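Polymerase X (Deinococcus radiodurans, PDB 2W9M) probably catalyses the templated addition of deoxyribonucleotides to DNA as a family X polymerase, and carries a cluster of zinc ions in its PHP domain. Local coordinates at residues R38-S43 with P63-G68; G175-L180 with A211-L216; V195-L200 with P232-C237; H356-T361 with P395-S400; A436-R441 with P466-D471. One frame throughout, in Å; residues are numbered along the deposited sequence.

Overall arrangement
Contacts 3 and 4 are the buried ones, each a pair of parallel strands held by main-chain hydrogen bonds; contact 3 adds a salt bridge at its edge, while contact 4 is mostly apolar in its side chains and leads toward the zinc cluster. Contact 2 lies against contact 3, their centres about 13 Å apart: its leucines meet I235 and L200 of the strands, with an arginine at the surface. Contacts 1, 2 and 5 are partly buried, and 1 and 5 join a helix to a loop before another helix. Contacts 1 and 2 have no hydrogen bond across them; contact 5 has one, plus a water. Contact 1 is remote, its centre about 37 Å from the chain's.

Contact 1. Residues R38-S43 with P63-G68; sequences RSAARS and PKVGKG
S43 and K64 make the closest approach here: the serine OG lies 3.2 Å from CD of K64 and also near CB and CG, so the hydroxyl sits against the aliphatic part of the lysine. S43 CB meets the main chain one residue earlier, 3.6 Å from O of P63. Next to this pair, A40 CB touches both O of K64 and CG1 of V65, the latter at 4.1 Å, which makes the one apolar contact between side chains. No hydrogen bond joins the two segments. What positions the first shell lies within the helix. With OG beside its own backbone N (chi1 -70°), S43 gives a weak hydrogen bond to O of S39, 3.3 Å from OG, while K64 runs out extended past the same carbonyl. K64 itself has a left-handed backbone (phi 67°), a turn just ahead of G66, the N-cap of the next helix. Both segments belong to the N-terminal helix-hairpin-helix region of the polymerase. Helix 34-45 turns S39 and S43 to the loop and A41 to V14 and L17 of helix 10-26, and so lies between that helix and the loop that opens helix 67-79.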
# COMPACT_ATOMS: atom_id res chain seq x y z
N ARG A 38 -20.72 -0.26 -24.05
CA ARG A 38 -21.95 -0.99 -23.75
C ARG A 38 -22.78 -1.19 -25.01
O ARG A 38 -23.36 -2.25 -25.22
CB ARG A 38 -22.76 -0.24 -22.70
CG ARG A 38 -23.56 -1.13 -21.77
CD ARG A 38 -24.31 -0.31 -20.73
NE ARG A 38 -23.51 0.80 -20.22
CZ ARG A 38 -23.64 2.06 -20.62
NH1 ARG A 38 -24.54 2.38 -21.55
NH2 ARG A 38 -22.87 3.01 -20.11
N SER A 39 -22.82 -0.16 -25.86
CA SER A 39 -23.57 -0.23 -27.11
C SER A 39 -22.89 -1.13 -28.13
O SER A 39 -23.55 -1.81 -28.91
CB SER A 39 -23.78 1.18 -27.70
OG SER A 39 -22.57 1.71 -28.21
N ALA A 40 -21.56 -1.15 -28.11
CA ALA A 40 -20.80 -2.04 -28.99
C ALA A 40 -21.04 -3.50 -28.61
O ALA A 40 -20.95 -4.39 -29.45
CB ALA A 40 -19.32 -1.71 -28.94
N ALA A 41 -21.35 -3.73 -27.34
CA ALA A 41 -21.61 -5.08 -26.85
C ALA A 41 -22.98 -5.56 -27.30
O ALA A 41 -23.16 -6.74 -27.61
CB ALA A 41 -21.50 -5.12 -25.34
N ARG A 42 -23.94 -4.65 -27.33
CA ARG A 42 -25.30 -4.99 -27.73
C ARG A 42 -25.41 -5.22 -29.23
O ARG A 42 -26.32 -5.90 -29.70
CB ARG A 42 -26.29 -3.90 -27.29
CG ARG A 42 -26.17 -3.52 -25.82
CD ARG A 42 -27.52 -3.10 -25.24
NE ARG A 42 -27.48 -2.99 -23.79
CZ ARG A 42 -28.50 -3.28 -22.99
NH1 ARG A 42 -29.64 -3.72 -23.49
NH2 ARG A 42 -28.38 -3.15 -21.67
N SER A 43 -24.47 -4.65 -29.99
CA SER A 43 -24.44 -4.81 -31.44
C SER A 43 -23.79 -6.14 -31.83
O SER A 43 -24.29 -6.85 -32.70
CB SER A 43 -23.72 -3.64 -32.11
OG SER A 43 -24.48 -2.44 -32.02
N PRO A 63 -21.92 -2.22 -37.06
CA PRO A 63 -22.52 -0.99 -36.54
C PRO A 63 -22.04 -0.65 -35.13
O PRO A 63 -21.76 -1.55 -34.33
CB PRO A 63 -24.01 -1.32 -36.51
CG PRO A 63 -24.19 -2.40 -37.52
CD PRO A 63 -22.94 -3.22 -37.43
N LYS A 64 -21.96 0.65 -34.84
CA LYS A 64 -21.66 1.15 -33.49
C LYS A 64 -20.25 0.84 -32.99
O LYS A 64 -19.92 1.13 -31.84
CB LYS A 64 -22.71 0.66 -32.49
CG LYS A 64 -24.13 1.07 -32.84
CD LYS A 64 -25.11 0.68 -31.75
CE LYS A 64 -26.52 1.14 -32.11
NZ LYS A 64 -27.52 0.76 -31.07
N VAL A 65 -19.42 0.27 -33.85
CA VAL A 65 -18.04 -0.03 -33.48
C VAL A 65 -17.06 0.90 -34.19
O VAL A 65 -16.43 0.52 -35.18
CB VAL A 65 -17.68 -1.51 -33.76
CG1 VAL A 65 -18.53 -2.43 -32.91
CG2 VAL A 65 -17.85 -1.83 -35.23
N GLY A 66 -16.94 2.12 -33.67
CA GLY A 66 -16.05 3.11 -34.25
C GLY A 66 -14.61 2.63 -34.36
O GLY A 66 -14.29 1.51 -33.96
N LYS A 67 -13.75 3.48 -34.90
CA LYS A 67 -12.33 3.15 -35.07
C LYS A 67 -11.74 2.51 -33.82
O LYS A 67 -10.87 1.64 -33.91
CB LYS A 67 -11.53 4.41 -35.44
CG LYS A 67 -11.72 4.87 -36.88
CD LYS A 67 -11.25 6.31 -37.08
CE LYS A 67 -9.79 6.49 -36.70
NZ LYS A 67 -8.87 5.84 -37.67
N GLY A 68 -12.23 2.94 -32.66
CA GLY A 68 -11.73 2.45 -31.38
C GLY A 68 -11.99 0.97 -31.14
O GLY A 68 -11.07 0.16 -31.15

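Contact 2. Residues G175-L180 with A211-L216; sequences GALTDL and ARLPEL
L177 and L213 form the apolar part of this contact, their side chains crossing at about a right angle. CD2 of L177 comes to 3.7 Å from CD1 of L213, and CD1 of L177 reaches CG of L213 and CB of R212. The other branch of L213, CD2, rests 3.9 Å from CB of A176, so one leucine spans A176 and L177. An alanine in place of L213 would probably leave a gap beside A176 CB and L177, with CD2 of L177 losing its partner across the contact while CD1 keeps CB of R212.

The second kind is the arginine's run along the A176 carbonyl to L180, with no hydrogen bond across the segments. R212 begins with its CB 3.3 Å from O of A176, and CD stays close to the same oxygen. The chain bends at chi2 (-138°), and farther out CD2 of L180 lies over one face of the guanidinium, offset toward its rim, 3.9 Å from NH2. CB of D179 approaches NH1, but the D179 carboxylate is not in contact: OD1 stands 5.6 Å from NH1. NE of R212 has a weak hydrogen bond to O of D208 in its own helix.

Within 175-180, L180 N bonds to O of L177 at 3.0 Å. The contact joins the ends of helices 163-176 and 206-212, and on the sheet side L177 and L213 pack on I235 of strand 231-238, L177 also on L200 and L180 on V202 of strand 194-203.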
# COMPACT_ATOMS: atom_id res chain seq x y z
N GLY A 175 -6.91 -8.21 21.36
CA GLY A 175 -8.05 -7.71 22.11
C GLY A 175 -8.69 -8.75 23.01
O GLY A 175 -9.17 -8.42 24.10
N ALA A 176 -8.68 -10.00 22.57
CA ALA A 176 -9.29 -11.09 23.34
C ALA A 176 -8.32 -11.72 24.34
O ALA A 176 -8.71 -12.55 25.15
CB ALA A 176 -9.84 -12.15 22.40
N LEU A 177 -7.06 -11.31 24.27
CA LEU A 177 -6.00 -11.88 25.09
C LEU A 177 -5.38 -10.85 26.02
O LEU A 177 -4.22 -10.97 26.41
CB LEU A 177 -4.90 -12.45 24.19
CG LEU A 177 -5.05 -13.89 23.69
CD1 LEU A 177 -6.45 -14.42 23.89
CD2 LEU A 177 -4.64 -13.96 22.22
N THR A 178 -6.17 -9.84 26.39
CA THR A 178 -5.64 -8.65 27.07
C THR A 178 -4.82 -8.92 28.33
O THR A 178 -3.75 -8.33 28.52
CB THR A 178 -6.77 -7.64 27.40
OG1 THR A 178 -7.56 -7.41 26.23
CG2 THR A 178 -6.17 -6.32 27.86
N ASP A 179 -5.30 -9.81 29.20
CA ASP A 179 -4.61 -10.07 30.46
C ASP A 179 -3.41 -11.01 30.35
O ASP A 179 -2.78 -11.33 31.35
CB ASP A 179 -5.58 -10.55 31.55
CG ASP A 179 -5.83 -9.49 32.61
OD1 ASP A 179 -6.31 -8.38 32.26
OD2 ASP A 179 -5.53 -9.75 33.80
N LEU A 180 -3.12 -11.45 29.13
CA LEU A 180 -1.95 -12.29 28.87
C LEU A 180 -0.83 -11.45 28.27
O LEU A 180 0.17 -11.98 27.79
CB LEU A 180 -2.30 -13.46 27.95
CG LEU A 180 -3.57 -14.23 28.31
CD1 LEU A 180 -3.76 -15.43 27.40
CD2 LEU A 180 -3.55 -14.66 29.77
N ALA A 211 -8.87 -20.61 26.42
CA ALA A 211 -10.07 -20.20 27.14
C ALA A 211 -10.68 -18.92 26.57
O ALA A 211 -11.87 -18.66 26.75
CB ALA A 211 -9.77 -20.03 28.62
N ARG A 212 -9.86 -18.12 25.89
CA ARG A 212 -10.34 -16.87 25.29
C ARG A 212 -10.48 -17.04 23.79
O ARG A 212 -11.24 -16.31 23.14
CB ARG A 212 -9.39 -15.72 25.63
CG ARG A 212 -8.51 -16.03 26.82
CD ARG A 212 -8.36 -14.87 27.79
NE ARG A 212 -7.79 -15.36 29.04
CZ ARG A 212 -7.61 -14.62 30.13
NH1 ARG A 212 -7.93 -13.34 30.12
NH2 ARG A 212 -7.09 -15.17 31.22
N LEU A 213 -9.75 -18.00 23.23
CA LEU A 213 -9.86 -18.35 21.82
C LEU A 213 -9.97 -19.86 21.69
O LEU A 213 -8.97 -20.55 21.46
CB LEU A 213 -8.65 -17.84 21.04
CG LEU A 213 -8.39 -16.33 21.09
CD1 LEU A 213 -7.13 -15.98 20.31
CD2 LEU A 213 -9.58 -15.55 20.56
N PRO A 214 -11.20 -20.39 21.84
CA PRO A 214 -11.44 -21.84 21.84
C PRO A 214 -11.14 -22.48 20.49
O PRO A 214 -10.84 -23.68 20.42
CB PRO A 214 -12.94 -21.94 22.15
CG PRO A 214 -13.33 -20.59 22.71
CD PRO A 214 -12.43 -19.62 22.02
N GLU A 215 -11.22 -21.69 19.43
CA GLU A 215 -11.03 -22.16 18.07
C GLU A 215 -9.68 -22.86 17.87
O GLU A 215 -9.61 -23.94 17.28
CB GLU A 215 -11.11 -20.99 17.09
CG GLU A 215 -11.83 -19.75 17.63
CD GLU A 215 -11.27 -18.45 17.07
OE1 GLU A 215 -10.24 -18.50 16.35
OE2 GLU A 215 -11.86 -17.38 17.35
N LEU A 216 -8.63 -22.23 18.38
CA LEU A 216 -7.26 -22.64 18.09
C LEU A 216 -6.95 -24.09 18.45
O LEU A 216 -7.70 -24.74 19.17
CB LEU A 216 -6.28 -21.69 18.79
CG LEU A 216 -6.48 -20.21 18.50
CD1 LEU A 216 -5.48 -19.36 19.28
CD2 LEU A 216 -6.37 -19.92 17.01

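Contact 3. Residues V195-L200 with P232-C237; sequences VRAAEL and PVEIAC
L200 and I235 meet at the apolar centre, CB of the leucine 4.0 Å from CG1 of the isoleucine, and on the same face A198 CB touches CG2 of V233. I235 has CG1 beside its backbone N (chi1 -63°), which brings that branch to L200. Helix 163-176 packs on this face: V169 lies on A198, and L173 on both L200 and V233. Earlier in the chain A197 CB meets CB of P232.

The backbones run parallel, 10° apart, in the mixed sheet of the polymerase part of the chain. The hydrogen bonds alternate in the parallel pattern: A198 N to O of P232 (2.8 Å), E234 N to O of A198, L200 N to O of E234, and A236 N to O of L200 (3.3 Å). CA of V233 and of E199 add C-H...O contacts to O of A198 and O of E234. On their other sides V233 and I235 bond to strand 224-228, which places 231-238 inside the sheet.

The opposite face carries the charges. E199 and E234 lie side by side, pointing the same way, with CG of E199 4.1 Å from CB of E234. The like charges come close, OE1 of E199 4.6 Å from OE1 of E234; R250, in a salt bridge with E234 OE1 and a long, weak pair with E199 OE1, would probably ease the repulsion, while OE2 of E199 accepts from N of D187. NH2 of R196 makes a salt bridge to OE2 of E234, modelled rather short at 2.5 Å, the side chains crossing at about a right angle and their flat groups turned 71° apart.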
# COMPACT_ATOMS: atom_id res chain seq x y z
N VAL A 195 3.28 -11.32 4.63
CA VAL A 195 3.26 -11.98 5.94
C VAL A 195 2.73 -13.41 5.91
O VAL A 195 1.67 -13.68 5.34
CB VAL A 195 2.43 -11.15 6.93
CG1 VAL A 195 1.70 -12.05 7.90
CG2 VAL A 195 3.32 -10.16 7.67
N ARG A 196 3.46 -14.33 6.54
CA ARG A 196 3.07 -15.74 6.53
C ARG A 196 1.86 -16.03 7.42
O ARG A 196 1.09 -16.94 7.14
CB ARG A 196 4.24 -16.63 6.95
CG ARG A 196 4.85 -16.28 8.30
CD ARG A 196 6.05 -17.17 8.62
NE ARG A 196 5.76 -18.20 9.62
CZ ARG A 196 5.04 -19.29 9.39
NH1 ARG A 196 4.49 -19.50 8.20
NH2 ARG A 196 4.84 -20.16 10.37
N ALA A 197 1.71 -15.25 8.48
CA ALA A 197 0.60 -15.43 9.40
C ALA A 197 0.45 -14.26 10.37
O ALA A 197 1.37 -13.47 10.55
CB ALA A 197 0.76 -16.73 10.17
N ALA A 198 -0.72 -14.16 10.99
CA ALA A 198 -0.91 -13.25 12.10
C ALA A 198 -0.26 -13.87 13.33
O ALA A 198 -0.83 -14.76 13.96
CB ALA A 198 -2.38 -13.00 12.35
N GLU A 199 0.95 -13.41 13.66
CA GLU A 199 1.70 -13.96 14.77
C GLU A 199 1.61 -13.07 16.01
O GLU A 199 1.74 -11.85 15.93
CB GLU A 199 3.16 -14.17 14.38
CG GLU A 199 3.39 -15.37 13.46
CD GLU A 199 4.75 -15.32 12.77
OE1 GLU A 199 5.64 -16.11 13.15
OE2 GLU A 199 4.92 -14.49 11.84
N LEU A 200 1.38 -13.70 17.15
CA LEU A 200 1.20 -12.99 18.41
C LEU A 200 2.07 -13.66 19.46
O LEU A 200 2.35 -14.85 19.39
CB LEU A 200 -0.27 -13.06 18.83
CG LEU A 200 -0.98 -11.80 19.30
CD1 LEU A 200 -0.69 -10.64 18.37
CD2 LEU A 200 -2.48 -12.04 19.40
N PRO A 232 -4.17 -17.14 8.47
CA PRO A 232 -3.48 -18.08 9.37
C PRO A 232 -3.00 -17.38 10.64
O PRO A 232 -2.51 -16.24 10.59
CB PRO A 232 -2.28 -18.54 8.53
CG PRO A 232 -2.68 -18.31 7.12
CD PRO A 232 -3.54 -17.08 7.14
N VAL A 233 -3.13 -18.06 11.78
CA VAL A 233 -2.81 -17.47 13.07
C VAL A 233 -1.88 -18.36 13.87
O VAL A 233 -2.04 -19.58 13.90
CB VAL A 233 -4.08 -17.22 13.90
CG1 VAL A 233 -3.73 -16.95 15.35
CG2 VAL A 233 -4.88 -16.07 13.31
N GLU A 234 -0.89 -17.75 14.52
CA GLU A 234 -0.00 -18.47 15.42
C GLU A 234 0.19 -17.68 16.71
O GLU A 234 0.53 -16.50 16.68
CB GLU A 234 1.36 -18.72 14.77
CG GLU A 234 1.34 -19.74 13.66
CD GLU A 234 2.71 -20.00 13.09
OE1 GLU A 234 3.67 -20.15 13.87
OE2 GLU A 234 2.83 -20.06 11.84
N ILE A 235 -0.05 -18.35 17.83
CA ILE A 235 0.12 -17.72 19.13
C ILE A 235 1.08 -18.57 19.94
O ILE A 235 0.85 -19.76 20.14
CB ILE A 235 -1.23 -17.57 19.85
CG1 ILE A 235 -2.15 -16.64 19.05
CG2 ILE A 235 -1.03 -17.04 21.27
CD1 ILE A 235 -3.51 -16.41 19.68
N ALA A 236 2.17 -17.96 20.37
CA ALA A 236 3.16 -18.65 21.19
C ALA A 236 3.14 -18.05 22.58
O ALA A 236 3.14 -16.83 22.73
CB ALA A 236 4.54 -18.54 20.57
N CYS A 237 3.13 -18.90 23.60
CA CYS A 237 3.10 -18.44 24.97
C CYS A 237 4.28 -18.94 25.80
O CYS A 237 5.02 -19.83 25.37
CB CYS A 237 1.77 -18.82 25.63
SG CYS A 237 1.08 -20.38 25.03

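Contact 4. Residues H356-T361 with P395-S400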
# COMPACT_ATOMS: atom_id res chain seq x y z
N HIS A 356 -2.71 15.42 11.48
CA HIS A 356 -1.74 15.98 10.54
C HIS A 356 -2.03 17.45 10.28
O HIS A 356 -3.00 18.00 10.80
CB HIS A 356 -1.71 15.17 9.24
CG HIS A 356 -1.57 13.69 9.46
ND1 HIS A 356 -0.41 13.11 9.93
CD2 HIS A 356 -2.44 12.67 9.28
CE1 HIS A 356 -0.57 11.80 10.02
NE2 HIS A 356 -1.80 11.51 9.63
N GLU A 357 -1.19 18.08 9.47
CA GLU A 357 -1.26 19.53 9.28
C GLU A 357 -1.94 19.97 7.99
O GLU A 357 -2.76 20.88 8.00
CB GLU A 357 0.14 20.14 9.38
CG GLU A 357 0.20 21.62 9.05
CD GLU A 357 1.55 22.23 9.35
OE1 GLU A 357 1.96 23.15 8.62
OE2 GLU A 357 2.21 21.77 10.33
N PHE A 358 -1.61 19.33 6.87
CA PHE A 358 -2.19 19.73 5.59
C PHE A 358 -2.35 18.57 4.61
O PHE A 358 -1.71 17.52 4.75
CB PHE A 358 -1.39 20.88 4.96
CG PHE A 358 -0.02 20.48 4.46
CD1 PHE A 358 1.06 20.43 5.32
CD2 PHE A 358 0.18 20.17 3.12
CE1 PHE A 358 2.32 20.06 4.86
CE2 PHE A 358 1.43 19.81 2.65
CZ PHE A 358 2.50 19.75 3.53
N LEU A 359 -3.22 18.76 3.62
CA LEU A 359 -3.53 17.72 2.64
C LEU A 359 -2.92 18.04 1.28
O LEU A 359 -2.99 19.17 0.81
CB LEU A 359 -5.04 17.56 2.48
CG LEU A 359 -5.52 16.63 1.37
CD1 LEU A 359 -5.41 15.16 1.79
CD2 LEU A 359 -6.95 16.96 0.98
N GLY A 360 -2.34 17.02 0.66
CA GLY A 360 -1.81 17.16 -0.68
C GLY A 360 -2.70 16.49 -1.70
O GLY A 360 -2.82 15.27 -1.76
N THR A 361 -3.35 17.32 -2.51
CA THR A 361 -4.18 16.86 -3.61
C THR A 361 -3.32 16.27 -4.72
O THR A 361 -2.22 16.75 -4.96
CB THR A 361 -5.00 18.05 -4.16
OG1 THR A 361 -6.21 18.18 -3.41
CG2 THR A 361 -5.33 17.85 -5.63
N PRO A 395 -6.33 23.61 5.11
CA PRO A 395 -4.92 23.58 4.74
C PRO A 395 -4.67 22.60 3.60
O PRO A 395 -4.51 21.40 3.85
CB PRO A 395 -4.23 23.06 6.02
CG PRO A 395 -5.32 22.94 7.07
CD PRO A 395 -6.60 22.81 6.32
N ILE A 396 -4.63 23.10 2.36
CA ILE A 396 -4.47 22.26 1.19
C ILE A 396 -3.36 22.75 0.26
O ILE A 396 -3.13 23.95 0.12
CB ILE A 396 -5.78 22.16 0.37
CG1 ILE A 396 -6.96 21.77 1.27
CG2 ILE A 396 -5.64 21.16 -0.77
CD1 ILE A 396 -8.27 21.67 0.54
N VAL A 397 -2.67 21.80 -0.37
CA VAL A 397 -1.67 22.08 -1.39
C VAL A 397 -2.11 21.36 -2.66
O VAL A 397 -2.36 20.16 -2.64
CB VAL A 397 -0.28 21.62 -0.93
CG1 VAL A 397 0.66 21.48 -2.10
CG2 VAL A 397 0.30 22.58 0.10
N ALA A 398 -2.22 22.09 -3.77
CA ALA A 398 -2.76 21.51 -5.00
C ALA A 398 -1.70 20.79 -5.81
O ALA A 398 -0.66 21.36 -6.15
CB ALA A 398 -3.44 22.58 -5.84
N GLY A 399 -1.97 19.54 -6.14
CA GLY A 399 -1.06 18.78 -6.97
C GLY A 399 -1.79 17.94 -7.99
O GLY A 399 -3.00 18.05 -8.15
N SER A 400 -1.03 17.11 -8.69
CA SER A 400 -1.60 16.19 -9.66
C SER A 400 -0.68 15.00 -9.80
O SER A 400 0.54 15.13 -9.69
CB SER A 400 -1.78 16.89 -11.01
OG SER A 400 -2.14 15.96 -12.02
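L359 and I396 pair in parallel register: L359 N bonds to O of P395 (2.9 Å), V397 N to O of L359, and T361 N to O of V397 (3.0 Å). CA of I396 adds a C-H...O contact to O of L359. Among the side chains, F358 CB meets P395 CB at 3.7 Å. Its CG stands between backbone N and carbonyl carbon (chi1 70°), and the ring's CD2 and CE2 both lie 3.9 Å from CG2 of V397, an oblique approach. P395 also sets CB against O of E357, 3.3 Å away. On the other face T361 OG1 touches CG2 of I396, and T361 CG2 comes to 3.4 Å from O of G399.

These are the second and third of the seven parallel strands of the PHP domain, a (beta/alpha)7 barrel fold, joined in a beta-alpha-beta unit through helix 376-391. That helix meets T361 and I396, helix 344-353 packs on L359, and helix 549-561 lies over V397; beyond S400 the strand reaches the zinc ligand E401.

Contact 5. Residues A436-R441 with P466-D471; sequences ARQTER and PGYALD
Q438 lies over one face of the Y468 ring where helix 435-446 of the PHP domain, a (beta/alpha)7 barrel type, meets the loop leading to helix 472-482, near zinc ligand H456. Its CB lies 3.5 Å from O of A469. CG, anti to the backbone N (chi1 -167°), reaches the same oxygen, CD2 of Y468 and CB of L470. The chain then bends, which puts CD over the ring, the amide plane tilted 33° to it. NE2 is 3.7 Å from CB of Y468; it gives a hydrogen bond to a water that bonds to O of A469, and another to O of N430. OE1 accepts from NH1 of R441 at 2.7 Å, in the carbonyl plane on a lone pair. An alanine here would probably uncover that ring face and leave NH1 of R441 without this acceptor.

Y468 is held at its far end by OH to O of A457, and F431 meets its ring edge-to-face. R441 also binds the carbonyls of I404, L405 and S429. On the next residue, T439 OG1, which also bonds to O of A435, accepts from the backbone N of D471, the N-cap of helix 472-482, at 2.9 Å and 162°.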
# COMPACT_ATOMS: atom_id res chain seq x y z
N ALA A 436 15.56 -1.36 -21.06
CA ALA A 436 16.28 -0.16 -21.49
C ALA A 436 15.35 0.98 -21.91
O ALA A 436 15.66 2.16 -21.67
CB ALA A 436 17.25 -0.50 -22.61
N ARG A 437 14.23 0.65 -22.53
CA ARG A 437 13.24 1.66 -22.89
C ARG A 437 12.53 2.21 -21.65
O ARG A 437 12.25 3.41 -21.57
CB ARG A 437 12.23 1.09 -23.88
CG ARG A 437 12.44 1.56 -25.31
CD ARG A 437 11.58 2.78 -25.61
NE ARG A 437 10.36 2.42 -26.33
CZ ARG A 437 9.20 3.08 -26.23
NH1 ARG A 437 9.11 4.13 -25.42
NH2 ARG A 437 8.14 2.68 -26.93
N GLN A 438 12.25 1.34 -20.69
CA GLN A 438 11.55 1.72 -19.47
C GLN A 438 12.42 2.63 -18.61
O GLN A 438 11.94 3.61 -18.04
CB GLN A 438 11.15 0.47 -18.69
CG GLN A 438 10.16 0.74 -17.56
CD GLN A 438 8.74 0.88 -18.07
OE1 GLN A 438 8.23 1.99 -18.24
NE2 GLN A 438 8.08 -0.25 -18.32
N THR A 439 13.70 2.28 -18.50
CA THR A 439 14.65 3.08 -17.73
C THR A 439 14.78 4.49 -18.31
O THR A 439 14.74 5.48 -17.57
CB THR A 439 16.03 2.42 -17.69
OG1 THR A 439 15.94 1.16 -17.01
CG2 THR A 439 17.03 3.31 -16.97
N GLU A 440 14.94 4.58 -19.63
CA GLU A 440 15.06 5.87 -20.30
C GLU A 440 13.81 6.71 -20.06
O GLU A 440 13.88 7.92 -19.87
CB GLU A 440 15.28 5.67 -21.80
CG GLU A 440 15.50 6.96 -22.59
CD GLU A 440 15.65 6.72 -24.08
OE1 GLU A 440 15.05 7.48 -24.87
OE2 GLU A 440 16.36 5.76 -24.47
N ARG A 441 12.66 6.04 -20.07
CA ARG A 441 11.37 6.69 -19.84
C ARG A 441 11.32 7.39 -18.49
O ARG A 441 10.95 8.57 -18.40
CB ARG A 441 10.26 5.64 -19.93
CG ARG A 441 8.88 6.09 -19.48
CD ARG A 441 7.96 4.88 -19.36
NE ARG A 441 6.54 5.22 -19.44
CZ ARG A 441 5.57 4.33 -19.25
NH1 ARG A 441 5.86 3.08 -18.96
NH2 ARG A 441 4.30 4.70 -19.35
N PRO A 466 4.44 -8.50 -10.14
CA PRO A 466 5.74 -7.86 -9.90
C PRO A 466 5.80 -6.51 -10.63
O PRO A 466 4.94 -6.23 -11.46
CB PRO A 466 6.72 -8.84 -10.55
CG PRO A 466 5.88 -9.61 -11.53
CD PRO A 466 4.60 -9.80 -10.80
N GLY A 467 6.81 -5.70 -10.31
CA GLY A 467 6.98 -4.42 -10.98
C GLY A 467 7.50 -4.62 -12.39
O GLY A 467 7.92 -5.72 -12.75
N TYR A 468 7.49 -3.56 -13.19
CA TYR A 468 8.04 -3.63 -14.53
C TYR A 468 9.56 -3.75 -14.48
O TYR A 468 10.19 -3.36 -13.49
CB TYR A 468 7.62 -2.43 -15.39
CG TYR A 468 7.47 -1.13 -14.63
CD1 TYR A 468 6.21 -0.57 -14.41
CD2 TYR A 468 8.58 -0.45 -14.13
CE1 TYR A 468 6.07 0.61 -13.71
CE2 TYR A 468 8.44 0.74 -13.44
CZ TYR A 468 7.18 1.26 -13.23
OH TYR A 468 7.05 2.44 -12.54
N ALA A 469 10.14 -4.29 -15.54
CA ALA A 469 11.58 -4.44 -15.65
C ALA A 469 12.25 -3.10 -15.93
O ALA A 469 12.01 -2.48 -16.96
CB ALA A 469 11.92 -5.45 -16.74
N LEU A 470 13.10 -2.66 -15.00
CA LEU A 470 13.87 -1.44 -15.19
C LEU A 470 15.15 -1.48 -14.37
O LEU A 470 15.34 -2.37 -13.53
CB LEU A 470 13.04 -0.19 -14.82
CG LEU A 470 13.03 0.24 -13.35
CD1 LEU A 470 12.28 1.56 -13.19
CD2 LEU A 470 12.42 -0.84 -12.46
N ASP A 471 16.03 -0.51 -14.61
CA ASP A 471 17.27 -0.38 -13.86
C ASP A 471 17.11 0.67 -12.77
O ASP A 471 17.40 1.84 -12.97
CB ASP A 471 18.41 0.01 -14.79
CG ASP A 471 19.72 0.21 -14.06
OD1 ASP A 471 19.84 -0.26 -12.90
OD2 ASP A 471 20.63 0.84 -14.64
O HOH W 1 9.41 -2.75 -18.04